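Local coordinates for protein neuraminidase (Influenza A virus, PDB 4K3Y) that forms a beta-propeller ectodomain related to influenza neuraminidases, on a bat influenza A virus, its own activity being uncertain, at residues T133-Q145 with T158-R172. Numbering follows the deposited sequence.
Sequences TIHPTNGGPLRTQ and TIIADGTTYTASSHR
Ile-134 and Ile-160 meet end-on through their CD1 methyls, 3.7 Å apart, where strand 129-134 ends and the connection to the next blade of the propeller begins. The loop that follows illustrates how one buried carboxylate can organise a turn. The methyl CG2 of Thr-137 lies over a face of the Arg-172 guanidinium, while Asp-162, its CG anti to the backbone N (chi1 -154°), extends its carboxylate into the bend. Asn-138 N donates to Asp-162 OD2 at 3.0 Å, coming from well above the carboxylate plane. Gly-140 N reaches the syn lone pair of Asp-162 OD1 at 2.8 Å, and the same oxygen accepts Gly-163 N on its anti side; two backbone donors thus hold OD1 and fix the rotation of the group. Beyond the cis peptide before Pro-141, the end of the Leu-142 side chain reaches the hairpin, CG 3.8 Å from Ile-160 CG2 and CD1 against the Asp-162 carboxylate. Arg-143 then forms a single antiparallel, hydrogen-bonded bridge with Ala-161; Ala-161 N to Arg-143 O, at 2.9 Å, is nearly straight (171°). The Arg-143 side chain bends at chi3, bringing NE back to Pro-141 O (3.1 Å) and the guanidinium face over Ala-161, while NH1 makes a salt bridge with Glu-195. Gln-145 ends the segment with OE1 accepting the hydroxyl of Thr-158 at 2.7 Å, and its NE2 donates to Pro-197 O. As a whole, segment 133-145 leaves strand 129-134, outermost in its blade, and begins the connection to the next four-stranded blade, running beside the end of hairpin 155-162/170-177; Ile-134 also packs on Ile-124 of strand 121-126 and on Tyr-174 of strand 170-177, and thereby touches both sheets.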
ATOM      1  N   THR C 133     -22.201  17.124  13.780  1.00 82.07           N
ATOM      2  CA  THR C 133     -21.901  16.823  15.163  1.00 78.59           C
ATOM      3  C   THR C 133     -23.204  16.724  15.970  1.00 82.12           C
ATOM      4  O   THR C 133     -24.114  17.544  15.798  1.00 76.35           O
ATOM      5  CB  THR C 133     -20.928  17.866  15.763  1.00 84.49           C
ATOM      6  OG1 THR C 133     -20.607  17.512  17.112  1.00102.38           O
ATOM      7  CG2 THR C 133     -21.540  19.256  15.739  1.00 86.29           C
ATOM      8  N   ILE C 134     -23.300  15.703  16.827  1.00 76.75           N
ATOM      9  CA  ILE C 134     -24.512  15.460  17.604  1.00 74.53           C
ATOM     10  C   ILE C 134     -24.266  15.564  19.105  1.00 69.42           C
ATOM     11  O   ILE C 134     -23.241  15.091  19.603  1.00 67.48           O
ATOM     12  CB  ILE C 134     -25.103  14.083  17.288  1.00 64.77           C
ATOM     13  CG1 ILE C 134     -25.391  13.965  15.789  1.00 61.86           C
ATOM     14  CG2 ILE C 134     -26.372  13.852  18.104  1.00 51.43           C
ATOM     15  CD1 ILE C 134     -25.993  12.621  15.383  1.00 61.49           C
ATOM     16  N   HIS C 135     -25.211  16.177  19.824  1.00 67.16           N
ATOM     17  CA  HIS C 135     -25.022  16.453  21.252  1.00 72.66           C
ATOM     18  C   HIS C 135     -26.096  15.876  22.169  1.00 80.54           C
ATOM     19  O   HIS C 135     -27.268  15.751  21.780  1.00 71.66           O
ATOM     20  CB  HIS C 135     -24.870  17.954  21.484  1.00 68.65           C
ATOM     21  CG  HIS C 135     -23.745  18.551  20.714  1.00 77.37           C
ATOM     22  ND1 HIS C 135     -23.872  18.956  19.400  1.00 79.40           N
ATOM     23  CD2 HIS C 135     -22.450  18.776  21.051  1.00 88.92           C
ATOM     24  CE1 HIS C 135     -22.717  19.427  18.972  1.00 89.46           C
ATOM     25  NE2 HIS C 135     -21.836  19.330  19.955  1.00 97.14           N
ATOM     26  N   PRO C 136     -25.688  15.512  23.397  1.00 85.15           N
ATOM     27  CA  PRO C 136     -26.636  14.931  24.355  1.00 81.98           C
ATOM     28  C   PRO C 136     -27.641  15.949  24.873  1.00 85.24           C
ATOM     29  O   PRO C 136     -27.271  17.046  25.284  1.00 83.87           O
ATOM     30  CB  PRO C 136     -25.730  14.430  25.497  1.00 73.16           C
ATOM     31  CG  PRO C 136     -24.462  15.234  25.369  1.00 70.03           C
ATOM     32  CD  PRO C 136     -24.300  15.521  23.905  1.00 73.71           C
ATOM     33  N   THR C 137     -28.914  15.580  24.822  1.00 96.66           N
ATOM     34  CA  THR C 137     -29.953  16.303  25.534  1.00 99.76           C
ATOM     35  C   THR C 137     -29.958  15.817  26.986  1.00 96.42           C
ATOM     36  O   THR C 137     -29.746  16.595  27.924  1.00 82.96           O
ATOM     37  CB  THR C 137     -31.348  16.062  24.889  1.00102.51           C
ATOM     38  OG1 THR C 137     -32.113  15.132  25.670  1.00106.71           O
ATOM     39  CG2 THR C 137     -31.192  15.504  23.482  1.00103.46           C
ATOM     40  N   ASN C 138     -30.153  14.506  27.139  1.00 91.06           N
ATOM     41  CA  ASN C 138     -30.439  13.880  28.425  1.00 86.62           C
ATOM     42  C   ASN C 138     -29.237  13.406  29.271  1.00 78.07           C
ATOM     43  O   ASN C 138     -29.292  12.330  29.874  1.00 86.77           O
ATOM     44  CB  ASN C 138     -31.444  12.729  28.243  1.00 91.46           C
ATOM     45  CG  ASN C 138     -32.869  13.221  27.982  1.00108.59           C
ATOM     46  OD1 ASN C 138     -33.659  12.528  27.337  1.00115.63           O
ATOM     47  ND2 ASN C 138     -33.204  14.413  28.489  1.00104.30           N
ATOM     48  N   GLY C 139     -28.171  14.205  29.331  1.00 75.60           N
ATOM     49  CA  GLY C 139     -27.113  13.981  30.307  1.00 75.27           C
ATOM     50  C   GLY C 139     -25.815  13.349  29.823  1.00 85.15           C
ATOM     51  O   GLY C 139     -24.738  13.645  30.357  1.00 79.72           O
ATOM     52  N   GLY C 140     -25.909  12.466  28.830  1.00 87.67           N
ATOM     53  CA  GLY C 140     -24.731  11.828  28.268  1.00 72.36           C
ATOM     54  C   GLY C 140     -24.187  10.739  29.172  1.00 85.84           C
ATOM     55  O   GLY C 140     -24.694  10.532  30.279  1.00 98.01           O
ATOM     56  N   PRO C 141     -23.139  10.036  28.712  1.00 88.98           N
ATOM     57  CA  PRO C 141     -22.494  10.339  27.435  1.00 84.17           C
ATOM     58  C   PRO C 141     -23.238   9.653  26.283  1.00 78.16           C
ATOM     59  O   PRO C 141     -23.885   8.614  26.488  1.00 72.50           O
ATOM     60  CB  PRO C 141     -21.108   9.720  27.621  1.00 84.80           C
ATOM     61  CG  PRO C 141     -21.399   8.473  28.426  1.00 84.14           C
ATOM     62  CD  PRO C 141     -22.582   8.813  29.326  1.00 86.36           C
ATOM     63  N   LEU C 142     -23.171  10.249  25.096  1.00 78.28           N
ATOM     64  CA  LEU C 142     -23.748   9.644  23.894  1.00 70.18           C
ATOM     65  C   LEU C 142     -23.087   8.301  23.583  1.00 58.25           C
ATOM     66  O   LEU C 142     -21.899   8.093  23.884  1.00 56.30           O
ATOM     67  CB  LEU C 142     -23.614  10.592  22.694  1.00 68.66           C
ATOM     68  CG  LEU C 142     -24.856  11.376  22.248  1.00 66.53           C
ATOM     69  CD1 LEU C 142     -25.863  11.585  23.383  1.00 51.97           C
ATOM     70  CD2 LEU C 142     -24.461  12.711  21.648  1.00 49.36           C
ATOM     71  N   ARG C 143     -23.856   7.393  22.988  1.00 55.05           N
ATOM     72  CA  ARG C 143     -23.361   6.055  22.655  1.00 55.08           C
ATOM     73  C   ARG C 143     -23.781   5.608  21.257  1.00 57.43           C
ATOM     74  O   ARG C 143     -24.984   5.497  20.969  1.00 62.10           O
ATOM     75  CB  ARG C 143     -23.911   5.029  23.647  1.00 56.15           C
ATOM     76  CG  ARG C 143     -23.330   5.070  25.048  1.00 48.99           C
ATOM     77  CD  ARG C 143     -24.381   4.588  26.045  1.00 52.37           C
ATOM     78  NE  ARG C 143     -24.976   5.733  26.714  1.00 77.61           N
ATOM     79  CZ  ARG C 143     -26.229   5.797  27.148  1.00 78.49           C
ATOM     80  NH1 ARG C 143     -27.053   4.772  26.995  1.00 60.95           N
ATOM     81  NH2 ARG C 143     -26.650   6.897  27.749  1.00 81.55           N
ATOM     82  N   THR C 144     -22.803   5.311  20.400  1.00 55.46           N
ATOM     83  CA  THR C 144     -23.105   4.696  19.096  1.00 52.22           C
ATOM     84  C   THR C 144     -23.504   3.224  19.232  1.00 54.82           C
ATOM     85  O   THR C 144     -23.415   2.644  20.319  1.00 68.99           O
ATOM     86  CB  THR C 144     -21.920   4.780  18.137  1.00 57.21           C
ATOM     87  OG1 THR C 144     -20.969   3.751  18.452  1.00 65.02           O
ATOM     88  CG2 THR C 144     -21.258   6.152  18.233  1.00 54.68           C
ATOM     89  N   GLN C 145     -23.918   2.609  18.131  1.00 54.40           N
ATOM     90  CA  GLN C 145     -24.405   1.238  18.202  1.00 55.16           C
ATOM     91  C   GLN C 145     -23.271   0.220  18.176  1.00 56.08           C
ATOM     92  O   GLN C 145     -23.518  -0.992  18.294  1.00 64.03           O
ATOM     93  CB  GLN C 145     -25.395   0.958  17.083  1.00 58.01           C
ATOM     94  CG  GLN C 145     -24.988   1.558  15.759  1.00 64.22           C
ATOM     95  CD  GLN C 145     -26.027   1.334  14.675  1.00 67.96           C
ATOM     96  OE1 GLN C 145     -26.176   2.149  13.756  1.00 78.15           O
ATOM     97  NE2 GLN C 145     -26.735   0.216  14.761  1.00 75.76           N
ATOM     98  N   THR C 158     -28.728   5.197  11.555  1.00 62.01           N
ATOM     99  CA  THR C 158     -28.010   4.754  12.742  1.00 58.92           C
ATOM    100  C   THR C 158     -28.828   5.099  13.978  1.00 62.91           C
ATOM    101  O   THR C 158     -29.723   5.951  13.914  1.00 63.72           O
ATOM    102  CB  THR C 158     -26.602   5.382  12.841  1.00 72.00           C
ATOM    103  OG1 THR C 158     -25.902   4.828  13.966  1.00 82.82           O
ATOM    104  CG2 THR C 158     -26.686   6.900  12.990  1.00 58.58           C
ATOM    105  N   ILE C 159     -28.533   4.428  15.092  1.00 63.74           N
ATOM    106  CA  ILE C 159     -29.238   4.677  16.345  1.00 56.04           C
ATOM    107  C   ILE C 159     -28.255   5.140  17.417  1.00 53.94           C
ATOM    108  O   ILE C 159     -27.176   4.574  17.548  1.00 67.22           O
ATOM    109  CB  ILE C 159     -30.017   3.429  16.794  1.00 50.57           C
ATOM    110  CG1 ILE C 159     -31.002   3.018  15.696  1.00 65.24           C
ATOM    111  CG2 ILE C 159     -30.760   3.705  18.104  1.00 47.85           C
ATOM    112  CD1 ILE C 159     -31.476   1.574  15.747  1.00 64.17           C
ATOM    113  N   ILE C 160     -28.619   6.181  18.164  1.00 56.28           N
ATOM    114  CA  ILE C 160     -27.744   6.724  19.206  1.00 51.29           C
ATOM    115  C   ILE C 160     -28.432   6.766  20.564  1.00 56.59           C
ATOM    116  O   ILE C 160     -29.605   7.126  20.668  1.00 66.25           O
ATOM    117  CB  ILE C 160     -27.228   8.124  18.835  1.00 55.35           C
ATOM    118  CG1 ILE C 160     -26.422   8.042  17.534  1.00 45.18           C
ATOM    119  CG2 ILE C 160     -26.382   8.729  19.965  1.00 46.29           C
ATOM    120  CD1 ILE C 160     -25.789   9.342  17.136  1.00 65.67           C
ATOM    121  N   ALA C 161     -27.688   6.393  21.602  1.00 59.40           N
ATOM    122  CA  ALA C 161     -28.229   6.310  22.951  1.00 54.35           C
ATOM    123  C   ALA C 161     -27.784   7.481  23.829  1.00 56.87           C
ATOM    124  O   ALA C 161     -26.627   7.911  23.774  1.00 59.34           O
ATOM    125  CB  ALA C 161     -27.831   4.992  23.591  1.00 53.36           C
ATOM    126  N   ASP C 162     -28.717   7.979  24.638  1.00 55.97           N
ATOM    127  CA  ASP C 162     -28.430   8.982  25.656  1.00 57.59           C
ATOM    128  C   ASP C 162     -28.949   8.472  27.005  1.00 63.55           C
ATOM    129  O   ASP C 162     -29.467   7.349  27.097  1.00 64.18           O
ATOM    130  CB  ASP C 162     -29.101  10.311  25.302  1.00 63.89           C
ATOM    131  CG  ASP C 162     -28.385  11.513  25.898  1.00 75.81           C
ATOM    132  OD1 ASP C 162     -27.623  11.350  26.880  1.00 81.55           O
ATOM    133  OD2 ASP C 162     -28.596  12.633  25.382  1.00 79.40           O
ATOM    134  N   GLY C 163     -28.803   9.290  28.048  1.00 62.44           N
ATOM    135  CA  GLY C 163     -29.186   8.893  29.391  1.00 62.39           C
ATOM    136  C   GLY C 163     -27.974   8.609  30.256  1.00 64.20           C
ATOM    137  O   GLY C 163     -26.907   8.270  29.749  1.00 66.78           O
ATOM    138  N   THR C 164     -28.133   8.745  31.566  1.00 70.31           N
ATOM    139  CA  THR C 164     -27.021   8.524  32.488  1.00 66.58           C
ATOM    140  C   THR C 164     -27.073   7.144  33.155  1.00 70.37           C
ATOM    141  O   THR C 164     -26.082   6.680  33.708  1.00 69.25           O
ATOM    142  CB  THR C 164     -26.965   9.617  33.564  1.00 75.21           C
ATOM    143  OG1 THR C 164     -28.271   9.805  34.132  1.00 85.37           O
ATOM    144  CG2 THR C 164     -26.483  10.925  32.965  1.00 74.19           C
ATOM    145  N   THR C 165     -28.236   6.503  33.082  1.00 72.71           N
ATOM    146  CA  THR C 165     -28.458   5.181  33.653  1.00 77.74           C
ATOM    147  C   THR C 165     -29.174   4.298  32.606  1.00 72.46           C
ATOM    148  O   THR C 165     -29.808   4.825  31.696  1.00 62.86           O
ATOM    149  CB  THR C 165     -29.266   5.300  34.985  1.00 75.62           C
ATOM    150  OG1 THR C 165     -29.787   4.024  35.368  1.00 92.31           O
ATOM    151  CG2 THR C 165     -30.422   6.260  34.831  1.00 69.60           C
ATOM    152  N   TYR C 166     -29.072   2.971  32.699  1.00 76.55           N
ATOM    153  CA  TYR C 166     -29.801   2.125  31.740  1.00 73.87           C
ATOM    154  C   TYR C 166     -31.294   2.109  32.043  1.00 74.97           C
ATOM    155  O   TYR C 166     -32.112   1.728  31.195  1.00 72.00           O
ATOM    156  CB  TYR C 166     -29.247   0.698  31.694  1.00 71.50           C
ATOM    157  CG  TYR C 166     -27.830   0.637  31.198  1.00 70.73           C
ATOM    158  CD1 TYR C 166     -27.509   1.070  29.917  1.00 75.19           C
ATOM    159  CD2 TYR C 166     -26.806   0.166  32.006  1.00 65.62           C
ATOM    160  CE1 TYR C 166     -26.201   1.031  29.449  1.00 71.58           C
ATOM    161  CE2 TYR C 166     -25.490   0.121  31.546  1.00 68.45           C
ATOM    162  CZ  TYR C 166     -25.200   0.555  30.265  1.00 74.35           C
ATOM    163  OH  TYR C 166     -23.910   0.521  29.795  1.00 77.44           O
ATOM    164  N   THR C 167     -31.633   2.537  33.259  1.00 65.72           N
ATOM    165  CA  THR C 167     -33.013   2.574  33.729  1.00 71.85           C
ATOM    166  C   THR C 167     -33.752   3.808  33.218  1.00 76.66           C
ATOM    167  O   THR C 167     -34.980   3.884  33.301  1.00 71.44           O
ATOM    168  CB  THR C 167     -33.070   2.550  35.263  1.00 76.95           C
ATOM    169  OG1 THR C 167     -32.574   3.791  35.782  1.00 77.90           O
ATOM    170  CG2 THR C 167     -32.225   1.403  35.804  1.00 65.19           C
ATOM    171  N   ALA C 168     -32.996   4.772  32.702  1.00 78.19           N
ATOM    172  CA  ALA C 168     -33.574   5.967  32.107  1.00 69.81           C
ATOM    173  C   ALA C 168     -32.838   6.309  30.814  1.00 71.59           C
ATOM    174  O   ALA C 168     -32.285   7.403  30.668  1.00 79.69           O
ATOM    175  CB  ALA C 168     -33.506   7.129  33.087  1.00 61.77           C
ATOM    176  N   SER C 169     -32.821   5.363  29.881  1.00 68.89           N
ATOM    177  CA  SER C 169     -32.118   5.556  28.614  1.00 71.48           C
ATOM    178  C   SER C 169     -33.045   6.116  27.536  1.00 77.32           C
ATOM    179  O   SER C 169     -34.189   5.668  27.392  1.00 84.50           O
ATOM    180  CB  SER C 169     -31.518   4.230  28.138  1.00 68.27           C
ATOM    181  OG  SER C 169     -32.450   3.170  28.259  1.00 88.60           O
ATOM    182  N   SER C 170     -32.561   7.099  26.780  1.00 74.14           N
ATOM    183  CA  SER C 170     -33.301   7.557  25.608  1.00 73.98           C
ATOM    184  C   SER C 170     -32.580   7.125  24.333  1.00 72.93           C
ATOM    185  O   SER C 170     -31.352   6.991  24.319  1.00 67.10           O
ATOM    186  CB  SER C 170     -33.515   9.071  25.646  1.00 73.29           C
ATOM    187  OG  SER C 170     -32.288   9.769  25.765  1.00 79.72           O
ATOM    188  N   HIS C 171     -33.337   6.886  23.268  1.00 77.06           N
ATOM    189  CA  HIS C 171     -32.740   6.433  22.008  1.00 69.85           C
ATOM    190  C   HIS C 171     -33.347   7.144  20.801  1.00 70.41           C
ATOM    191  O   HIS C 171     -34.540   7.450  20.774  1.00 73.15           O
ATOM    192  CB  HIS C 171     -32.857   4.908  21.885  1.00 55.13           C
ATOM    193  CG  HIS C 171     -32.418   4.187  23.122  1.00 67.33           C
ATOM    194  ND1 HIS C 171     -31.099   3.884  23.380  1.00 68.15           N
ATOM    195  CD2 HIS C 171     -33.119   3.763  24.201  1.00 67.33           C
ATOM    196  CE1 HIS C 171     -31.009   3.279  24.551  1.00 63.06           C
ATOM    197  NE2 HIS C 171     -32.220   3.194  25.070  1.00 67.40           N
ATOM    198  N   ARG C 172     -32.513   7.423  19.810  1.00 70.85           N
ATOM    199  CA  ARG C 172     -32.949   8.170  18.640  1.00 61.04           C
ATOM    200  C   ARG C 172     -32.556   7.522  17.323  1.00 64.28           C
ATOM    201  O   ARG C 172     -31.450   6.994  17.173  1.00 63.89           O
ATOM    202  CB  ARG C 172     -32.399   9.592  18.694  1.00 58.69           C
ATOM    203  CG  ARG C 172     -33.105  10.470  19.710  1.00 55.55           C
ATOM    204  CD  ARG C 172     -32.511  11.852  19.707  1.00 60.31           C
ATOM    205  NE  ARG C 172     -33.271  12.773  20.545  1.00 73.93           N
ATOM    206  CZ  ARG C 172     -33.031  14.080  20.610  1.00 79.51           C
ATOM    207  NH1 ARG C 172     -32.053  14.607  19.876  1.00 77.47           N
ATOM    208  NH2 ARG C 172     -33.769  14.860  21.402  1.00 60.01           N
TER